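Local coordinates for protein putative sugar isomerase (Parabacteroides distasonis, PDB 3LMZ) that is a putative sugar isomerase of the xylose isomerase-like TIM-barrel family, probably acting on a carbohydrate whose identity is not established, at residues Leu162-Asp167 with Gly208-Pro213; Asp173-Leu178 with Phe212-Arg217; Asp192-Asp195 with Gly200-Ile203. All coordinates share one frame; numbering follows the deposited sequence.

Contact 1: residues Leu162-Asp167 with Gly208-Pro213; sequences LDVGHD and GKIDFP
At the C-terminal end of barrel strand 158-163, where the chain turns straight into helix 164-169, V164 meets I210 of the loop that leads into helix 212-221. I210 makes the contact with a single methyl. Its CD1 lies 3.4 Å from V164 O, and the same carbon approaches V164 CG2 at 4.1 Å, the two side chains crossing at about a right angle. G165 adds its backbone N, 4.3 Å from I210 CD1, so the ethyl arm of I210 rests on the first turn of the helix. The arm extends this way because CG1 stands anti to the carbonyl carbon (chi1 -67°), which leaves the other branch, CG2, for F212: that methyl sits over the centre of the F212 ring, 3.5 Å above its plane. I210 therefore bridges the helix start and an aromatic face. L168 also touches I210, and D192 OD1 accepts from its backbone N.

The turn that carries V164 is fixed by D163 at the N-cap. H166 N donates to D163 OD1 at 2.9 Å in a nearly straight bond (177°), arriving from above the carboxylate plane. OD2 of the same group is hydrogen-bonded to H132 NE2 and forms a salt bridge with K191, while H166 NE2 is hydrogen-bonded to a citrate, probably from the crystallisation liquor. The small apolar contact between a helix start and a loop thus lies beside the C-terminal strand ends, which with the loops after them form the ligand-binding face of TIM barrels and probably do so here.

Contact 2: residues Asp173-Leu178 with Phe212-Arg217; sequences DPVADL and FPALIR
Apolar side-chain packing between two outer helices of the TIM barrel, 174-181 and 212-221, sets V175 and L178 against A214 and L215, with V175 also resting on the facing backbone. The two short segments run almost parallel, 8° apart, with axes 9.5 Å from each other at closest approach. V175 and L215 carry most of the contact, V175 forking over the facing helix. Its CG1, anti to the backbone N (chi1 178°), lies 3.7 Å from A214 O, while CG2 rests at the same 3.7 Å from L215 N. CG2 also meets two side-chain carbons, A214 CB at 4.0 Å and L215 CB at 4.1 Å, and thereby fits between neighbouring residues of the facing helix. The small A214 lets V175 come this near; V175 and L215 have their CA atoms 5.4 Å apart.

One turn beyond V175, L178 CD2 lies 4.2 Å from CD1 of the same L215. Both leucines extend with CG anti to the backbone N, which carries the methyls across the gap. M218 continues the patch against V175 and L178, and V164 touches L215. F212 and I216 point away and touch V253 of helix 240-256.

With an alanine in place of V175, both branch methyls are gone, and A214 and L215 would probably face a gap, with M218 losing a neighbour. The start of helix 174-181 is held by D173, whose OD1 accepts from A176 N at 3.1 Å from above the carboxylate plane, with a weak second bond from V175 N. Cohesion between the helices thus rests on van der Waals packing of methyls, while the polar bonds stay inside each helix, as backbone bonds and the D173 cap.

Contact 3: residues Asp192-Asp195 with Gly200-Ile203; sequences DVTD and GVGI
T194 and V201 face each other in the hairpin that strand 185-193 makes with the short strand 202-203, and two bonds join them. T194 N donates to V201 O at 3.0 Å, in the carbonyl plane though bent at the hydrogen (131°), and V201 N returns a straighter bond (166°) to T194 OG1, also 3.0 Å long. The hydroxyl reaches that N-H because chi1 is 62°, placing OG1 between the backbone N and the carbonyl carbon, while CG2 swings to the other side. V193 CA adds a C-H...O contact to V201 O.

The tight part lies at G200 and I203. G200 CA lies 3.6 Å from D195 O, and a CB there would clash with that oxygen; T194 OG1 also touches G200 CA. I203 packs its CB on T194 CG2 at 3.9 Å and its CG2 on D192 CB at 4.0 Å. The solvent side is V201, which is exposed and points away from residues 192-195, although its CG2 keeps touch with T194 CG2 at 3.7 Å. The D192-I203 pairing is loose in its bonds alone: I203 N donates to D192 O at 3.1 Å from above the carbonyl plane, and the complementary link runs through a water, which accepts from D192 N and donates to I203 O.

The carboxylate of D192 receives V193 N and I210 N at OD1, and G206 N and G208 N at OD2. Few backbone bonds therefore join the hairpin, supplemented by the T194 hydroxyl and a water, while D192 ties it to the loop that follows.

How the contacts relate
All three contacts lie on the same barrel domain. Contacts 1 and 2, with centres about 8 Å apart, share F212 and P213 at the start of helix 212-221, and D167 OD2 comes within 2.5 Å of D177 OD2, a closeness that may reflect a shared proton. Contact 3, nested along the chain inside the loop closed by contact 1, lies about 9 Å from it between centres; K209 N probably donates to V193 O there, at 2.8 Å. Contacts 2 and 3 are about 16 Å apart between centres. H166, in contact 1, is hydrogen-bonded to a citrate on the strand-end face where TIM barrels generally bind ligands; contact 2 lies between two outer helices.

Contact 1: residues Leu162-Asp167 with Gly208-Pro213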
loop_
_atom_site.group_PDB
_atom_site.type_symbol
_atom_site.label_atom_id
_atom_site.label_comp_id
_atom_site.label_asym_id
_atom_site.label_seq_id
_atom_site.Cartn_x
_atom_site.Cartn_y
_atom_site.Cartn_z
ATOM N N LEU A 162 -6.191 -21.040 6.883
ATOM C CA LEU A 162 -5.942 -20.292 8.118
ATOM C C LEU A 162 -6.296 -18.852 7.818
ATOM O O LEU A 162 -5.571 -18.140 7.130
ATOM C CB LEU A 162 -4.502 -20.384 8.620
ATOM C CG LEU A 162 -4.146 -19.479 9.789
ATOM C CD1 LEU A 162 -4.977 -19.775 10.994
ATOM C CD2 LEU A 162 -2.669 -19.600 10.044
ATOM N N ASP A 163 -7.386 -18.386 8.412
ATOM C CA ASP A 163 -7.830 -16.989 8.250
ATOM C C ASP A 163 -7.327 -16.261 9.498
ATOM O O ASP A 163 -7.844 -16.403 10.606
ATOM C CB ASP A 163 -9.353 -16.936 8.109
ATOM C CG ASP A 163 -9.874 -15.530 7.784
ATOM O OD1 ASP A 163 -9.436 -14.588 8.504
ATOM O OD2 ASP A 163 -10.660 -15.451 6.777
ATOM N N VAL A 164 -6.347 -15.412 9.305
ATOM C CA VAL A 164 -5.664 -14.837 10.437
ATOM C C VAL A 164 -6.586 -13.855 11.174
ATOM O O VAL A 164 -6.528 -13.741 12.400
ATOM C CB VAL A 164 -4.367 -14.187 10.005
ATOM C CG1 VAL A 164 -3.467 -15.247 9.323
ATOM C CG2 VAL A 164 -4.527 -12.896 9.099
ATOM N N GLY A 165 -7.467 -13.181 10.417
ATOM C CA GLY A 165 -8.353 -12.198 10.999
ATOM C C GLY A 165 -9.437 -12.839 11.820
ATOM O O GLY A 165 -9.714 -12.449 12.972
ATOM N N HIS A 166 -10.109 -13.829 11.245
ATOM C CA HIS A 166 -11.132 -14.543 12.005
ATOM C C HIS A 166 -10.566 -15.299 13.212
ATOM O O HIS A 166 -11.211 -15.344 14.272
ATOM C CB HIS A 166 -11.917 -15.490 11.111
ATOM C CG HIS A 166 -12.798 -14.775 10.156
ATOM N ND1 HIS A 166 -13.484 -13.622 10.511
ATOM C CD2 HIS A 166 -13.131 -15.044 8.869
ATOM C CE1 HIS A 166 -14.202 -13.220 9.475
ATOM N NE2 HIS A 166 -13.995 -14.052 8.467
ATOM N N ASP A 167 -9.374 -15.844 13.081
ATOM C CA ASP A 167 -8.734 -16.518 14.200
ATOM C C ASP A 167 -8.509 -15.524 15.357
ATOM O O ASP A 167 -8.826 -15.822 16.495
ATOM C CB ASP A 167 -7.417 -17.160 13.733
ATOM C CG ASP A 167 -7.004 -18.413 14.542
ATOM O OD1 ASP A 167 -7.845 -19.289 14.834
ATOM O OD2 ASP A 167 -5.780 -18.480 14.788
ATOM N N GLY A 208 -4.465 -2.396 11.791
ATOM C CA GLY A 208 -5.136 -3.210 12.803
ATOM C C GLY A 208 -4.192 -3.890 13.755
ATOM O O GLY A 208 -3.109 -3.404 14.046
ATOM N N LYS A 209 -4.610 -5.040 14.244
ATOM C CA LYS A 209 -3.930 -5.689 15.370
ATOM C C LYS A 209 -3.067 -6.876 14.973
ATOM O O LYS A 209 -2.307 -7.366 15.810
ATOM C CB LYS A 209 -4.942 -6.160 16.447
ATOM C CG LYS A 209 -5.643 -5.028 17.152
ATOM C CD LYS A 209 -4.649 -4.192 17.889
ATOM N N ILE A 210 -3.173 -7.374 13.744
ATOM C CA ILE A 210 -2.479 -8.604 13.344
ATOM C C ILE A 210 -0.962 -8.355 13.273
ATOM O O ILE A 210 -0.547 -7.283 12.817
ATOM C CB ILE A 210 -2.982 -9.118 11.989
ATOM C CG1 ILE A 210 -4.421 -9.593 12.083
ATOM C CG2 ILE A 210 -2.014 -10.211 11.461
ATOM C CD1 ILE A 210 -4.634 -10.988 12.713
ATOM N N ASP A 211 -0.169 -9.269 13.839
ATOM C CA ASP A 211 1.279 -9.103 13.834
ATOM C C ASP A 211 1.847 -9.733 12.554
ATOM O O ASP A 211 2.198 -10.910 12.496
ATOM C CB ASP A 211 1.850 -9.787 15.055
ATOM C CG ASP A 211 3.328 -9.480 15.302
ATOM O OD1 ASP A 211 4.034 -9.044 14.372
ATOM O OD2 ASP A 211 3.745 -9.698 16.474
ATOM N N PHE A 212 1.923 -8.922 11.516
ATOM C CA PHE A 212 2.413 -9.417 10.257
ATOM C C PHE A 212 3.896 -9.823 10.258
ATOM O O PHE A 212 4.249 -10.859 9.673
ATOM C CB PHE A 212 2.037 -8.450 9.095
ATOM C CG PHE A 212 0.585 -8.557 8.693
ATOM C CD1 PHE A 212 0.141 -9.668 7.988
ATOM C CD2 PHE A 212 -0.360 -7.656 9.173
ATOM C CE1 PHE A 212 -1.248 -9.806 7.704
ATOM C CE2 PHE A 212 -1.700 -7.779 8.859
ATOM C CZ PHE A 212 -2.145 -8.846 8.183
ATOM N N PRO A 213 4.794 -9.004 10.885
ATOM C CA PRO A 213 6.137 -9.456 10.964
ATOM C C PRO A 213 6.271 -10.856 11.599
ATOM O O PRO A 213 7.016 -11.695 11.114
ATOM C CB PRO A 213 6.805 -8.348 11.777
ATOM C CG PRO A 213 6.091 -7.162 11.421
ATOM C CD PRO A 213 4.646 -7.606 11.303
#

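Contact 2: residues Asp173-Leu178 with Phe212-Arg217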
loop_
_atom_site.group_PDB
_atom_site.type_symbol
_atom_site.label_atom_id
_atom_site.label_comp_id
_atom_site.label_asym_id
_atom_site.label_seq_id
_atom_site.Cartn_x
_atom_site.Cartn_y
_atom_site.Cartn_z
ATOM N N ASP A 173 -4.288 -16.670 18.811
ATOM C CA ASP A 173 -3.048 -16.124 18.242
ATOM C C ASP A 173 -2.790 -16.848 16.909
ATOM O O ASP A 173 -2.488 -18.043 16.887
ATOM C CB ASP A 173 -1.907 -16.394 19.228
ATOM C CG ASP A 173 -0.566 -15.906 18.747
ATOM O OD1 ASP A 173 -0.353 -15.637 17.564
ATOM O OD2 ASP A 173 0.302 -15.754 19.598
ATOM N N PRO A 174 -2.965 -16.144 15.776
ATOM C CA PRO A 174 -2.839 -16.902 14.509
ATOM C C PRO A 174 -1.405 -17.368 14.228
ATOM O O PRO A 174 -1.194 -18.318 13.494
ATOM C CB PRO A 174 -3.281 -15.893 13.470
ATOM C CG PRO A 174 -3.037 -14.569 14.084
ATOM C CD PRO A 174 -3.269 -14.721 15.554
ATOM N N VAL A 175 -0.414 -16.655 14.769
ATOM C CA VAL A 175 0.970 -17.048 14.600
ATOM C C VAL A 175 1.251 -18.328 15.417
ATOM O O VAL A 175 1.853 -19.242 14.892
ATOM C CB VAL A 175 1.924 -15.866 14.994
ATOM C CG1 VAL A 175 3.378 -16.299 14.864
ATOM C CG2 VAL A 175 1.599 -14.585 14.136
ATOM N N ALA A 176 0.766 -18.396 16.669
ATOM C CA ALA A 176 0.943 -19.616 17.483
ATOM C C ALA A 176 0.121 -20.769 16.905
ATOM O O ALA A 176 0.559 -21.935 16.919
ATOM C CB ALA A 176 0.612 -19.382 18.969
ATOM N N ASP A 177 -1.056 -20.458 16.330
ATOM C CA ASP A 177 -1.844 -21.519 15.673
ATOM C C ASP A 177 -1.094 -22.079 14.436
ATOM O O ASP A 177 -1.066 -23.285 14.194
ATOM C CB ASP A 177 -3.247 -21.027 15.326
ATOM C CG ASP A 177 -4.139 -20.935 16.538
ATOM O OD1 ASP A 177 -3.747 -21.367 17.643
ATOM O OD2 ASP A 177 -5.222 -20.363 16.404
ATOM N N LEU A 178 -0.502 -21.180 13.649
ATOM C CA LEU A 178 0.325 -21.622 12.508
ATOM C C LEU A 178 1.475 -22.548 12.966
ATOM O O LEU A 178 1.709 -23.608 12.346
ATOM C CB LEU A 178 0.844 -20.425 11.685
ATOM C CG LEU A 178 1.810 -20.795 10.541
ATOM C CD1 LEU A 178 1.137 -21.672 9.426
ATOM C CD2 LEU A 178 2.375 -19.477 9.959
ATOM N N PHE A 212 1.923 -8.922 11.516
ATOM C CA PHE A 212 2.413 -9.417 10.257
ATOM C C PHE A 212 3.896 -9.823 10.258
ATOM O O PHE A 212 4.249 -10.859 9.673
ATOM C CB PHE A 212 2.037 -8.450 9.095
ATOM C CG PHE A 212 0.585 -8.557 8.693
ATOM C CD1 PHE A 212 0.141 -9.668 7.988
ATOM C CD2 PHE A 212 -0.360 -7.656 9.173
ATOM C CE1 PHE A 212 -1.248 -9.806 7.704
ATOM C CE2 PHE A 212 -1.700 -7.779 8.859
ATOM C CZ PHE A 212 -2.145 -8.846 8.183
ATOM N N PRO A 213 4.794 -9.004 10.885
ATOM C CA PRO A 213 6.137 -9.456 10.964
ATOM C C PRO A 213 6.271 -10.856 11.599
ATOM O O PRO A 213 7.016 -11.695 11.114
ATOM C CB PRO A 213 6.805 -8.348 11.777
ATOM C CG PRO A 213 6.091 -7.162 11.421
ATOM C CD PRO A 213 4.646 -7.606 11.303
ATOM N N ALA A 214 5.547 -11.091 12.691
ATOM C CA ALA A 214 5.590 -12.376 13.342
ATOM C C ALA A 214 5.074 -13.508 12.441
ATOM O O ALA A 214 5.628 -14.626 12.442
ATOM C CB ALA A 214 4.839 -12.327 14.697
ATOM N N LEU A 215 4.024 -13.194 11.698
ATOM C CA LEU A 215 3.420 -14.129 10.770
ATOM C C LEU A 215 4.453 -14.499 9.681
ATOM O O LEU A 215 4.686 -15.674 9.378
ATOM C CB LEU A 215 2.119 -13.533 10.215
ATOM C CG LEU A 215 1.300 -14.431 9.324
ATOM C CD1 LEU A 215 0.666 -15.621 10.146
ATOM C CD2 LEU A 215 0.210 -13.682 8.482
ATOM N N ILE A 216 5.102 -13.492 9.135
ATOM C CA ILE A 216 6.107 -13.726 8.096
ATOM C C ILE A 216 7.293 -14.553 8.612
ATOM O O ILE A 216 7.721 -15.510 7.969
ATOM C CB ILE A 216 6.605 -12.397 7.570
ATOM C CG1 ILE A 216 5.504 -11.771 6.711
ATOM C CG2 ILE A 216 7.980 -12.524 6.864
ATOM C CD1 ILE A 216 5.369 -12.311 5.381
ATOM N N ARG A 217 7.783 -14.243 9.814
ATOM C CA ARG A 217 8.852 -15.026 10.372
ATOM C C ARG A 217 8.416 -16.464 10.604
ATOM O O ARG A 217 9.189 -17.401 10.386
ATOM C CB ARG A 217 9.355 -14.408 11.682
ATOM C CG ARG A 217 10.156 -13.156 11.525
ATOM C CD ARG A 217 10.693 -12.676 12.886
ATOM N NE ARG A 217 10.880 -11.240 12.812
ATOM C CZ ARG A 217 10.062 -10.331 13.350
ATOM N NH1 ARG A 217 9.017 -10.673 14.124
ATOM N NH2 ARG A 217 10.354 -9.055 13.176
#

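Contact 3: residues Asp192-Asp195 with Gly200-Ile203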
loop_
_atom_site.group_PDB
_atom_site.type_symbol
_atom_site.label_atom_id
_atom_site.label_comp_id
_atom_site.label_asym_id
_atom_site.label_seq_id
_atom_site.Cartn_x
_atom_site.Cartn_y
_atom_site.Cartn_z
ATOM N N ASP A 192 -6.583 -7.760 8.064
ATOM C CA ASP A 192 -6.371 -7.175 9.356
ATOM C C ASP A 192 -7.691 -6.828 10.044
ATOM O O ASP A 192 -8.706 -6.638 9.389
ATOM C CB ASP A 192 -5.497 -5.918 9.236
ATOM C CG ASP A 192 -4.560 -5.679 10.448
ATOM O OD1 ASP A 192 -4.777 -6.302 11.543
ATOM O OD2 ASP A 192 -3.638 -4.763 10.306
ATOM N N VAL A 193 -7.671 -6.727 11.353
ATOM C CA VAL A 193 -8.856 -6.496 12.197
ATOM C C VAL A 193 -8.530 -5.492 13.294
ATOM O O VAL A 193 -7.383 -5.400 13.743
ATOM C CB VAL A 193 -9.369 -7.876 12.790
ATOM C CG1 VAL A 193 -9.912 -8.753 11.628
ATOM C CG2 VAL A 193 -8.293 -8.580 13.666
ATOM N N THR A 194 -9.568 -4.838 13.847
ATOM C CA THR A 194 -9.372 -3.739 14.810
ATOM C C THR A 194 -9.307 -4.235 16.268
ATOM O O THR A 194 -8.911 -3.492 17.147
ATOM C CB THR A 194 -10.470 -2.693 14.685
ATOM O OG1 THR A 194 -11.733 -3.319 14.980
ATOM C CG2 THR A 194 -10.524 -2.121 13.248
ATOM N N ASP A 195 -9.665 -5.498 16.492
ATOM C CA ASP A 195 -9.634 -6.045 17.843
ATOM C C ASP A 195 -9.625 -7.551 17.791
ATOM O O ASP A 195 -10.134 -8.132 16.813
ATOM C CB ASP A 195 -10.860 -5.570 18.687
ATOM C CG ASP A 195 -10.690 -5.794 20.159
ATOM O OD1 ASP A 195 -9.543 -5.862 20.647
ATOM O OD2 ASP A 195 -11.717 -5.911 20.846
ATOM N N GLY A 200 -14.152 -6.799 16.720
ATOM C CA GLY A 200 -13.140 -6.398 15.731
ATOM C C GLY A 200 -13.733 -6.383 14.336
ATOM O O GLY A 200 -14.422 -7.319 13.940
ATOM N N VAL A 201 -13.488 -5.301 13.584
ATOM C CA VAL A 201 -13.904 -5.229 12.196
ATOM C C VAL A 201 -12.701 -5.192 11.253
ATOM O O VAL A 201 -11.578 -4.970 11.675
ATOM C CB VAL A 201 -14.811 -4.030 11.958
ATOM C CG1 VAL A 201 -16.018 -4.113 12.924
ATOM C CG2 VAL A 201 -14.045 -2.706 12.129
ATOM N N GLY A 202 -12.934 -5.359 9.987
ATOM C CA GLY A 202 -11.871 -5.346 9.016
ATOM C C GLY A 202 -11.303 -3.965 8.862
ATOM O O GLY A 202 -12.005 -2.963 8.956
ATOM N N ILE A 203 -10.022 -3.933 8.524
ATOM C CA ILE A 203 -9.307 -2.682 8.310
ATOM C C ILE A 203 -8.115 -2.954 7.399
ATOM O O ILE A 203 -7.674 -4.080 7.299
ATOM C CB ILE A 203 -8.901 -2.015 9.662
ATOM C CG1 ILE A 203 -8.518 -0.536 9.490
ATOM C CG2 ILE A 203 -7.809 -2.827 10.420
ATOM C CD1 ILE A 203 -8.398 0.208 10.817
HETATM O O HOH W 1 -7.845 -6.467 5.768
#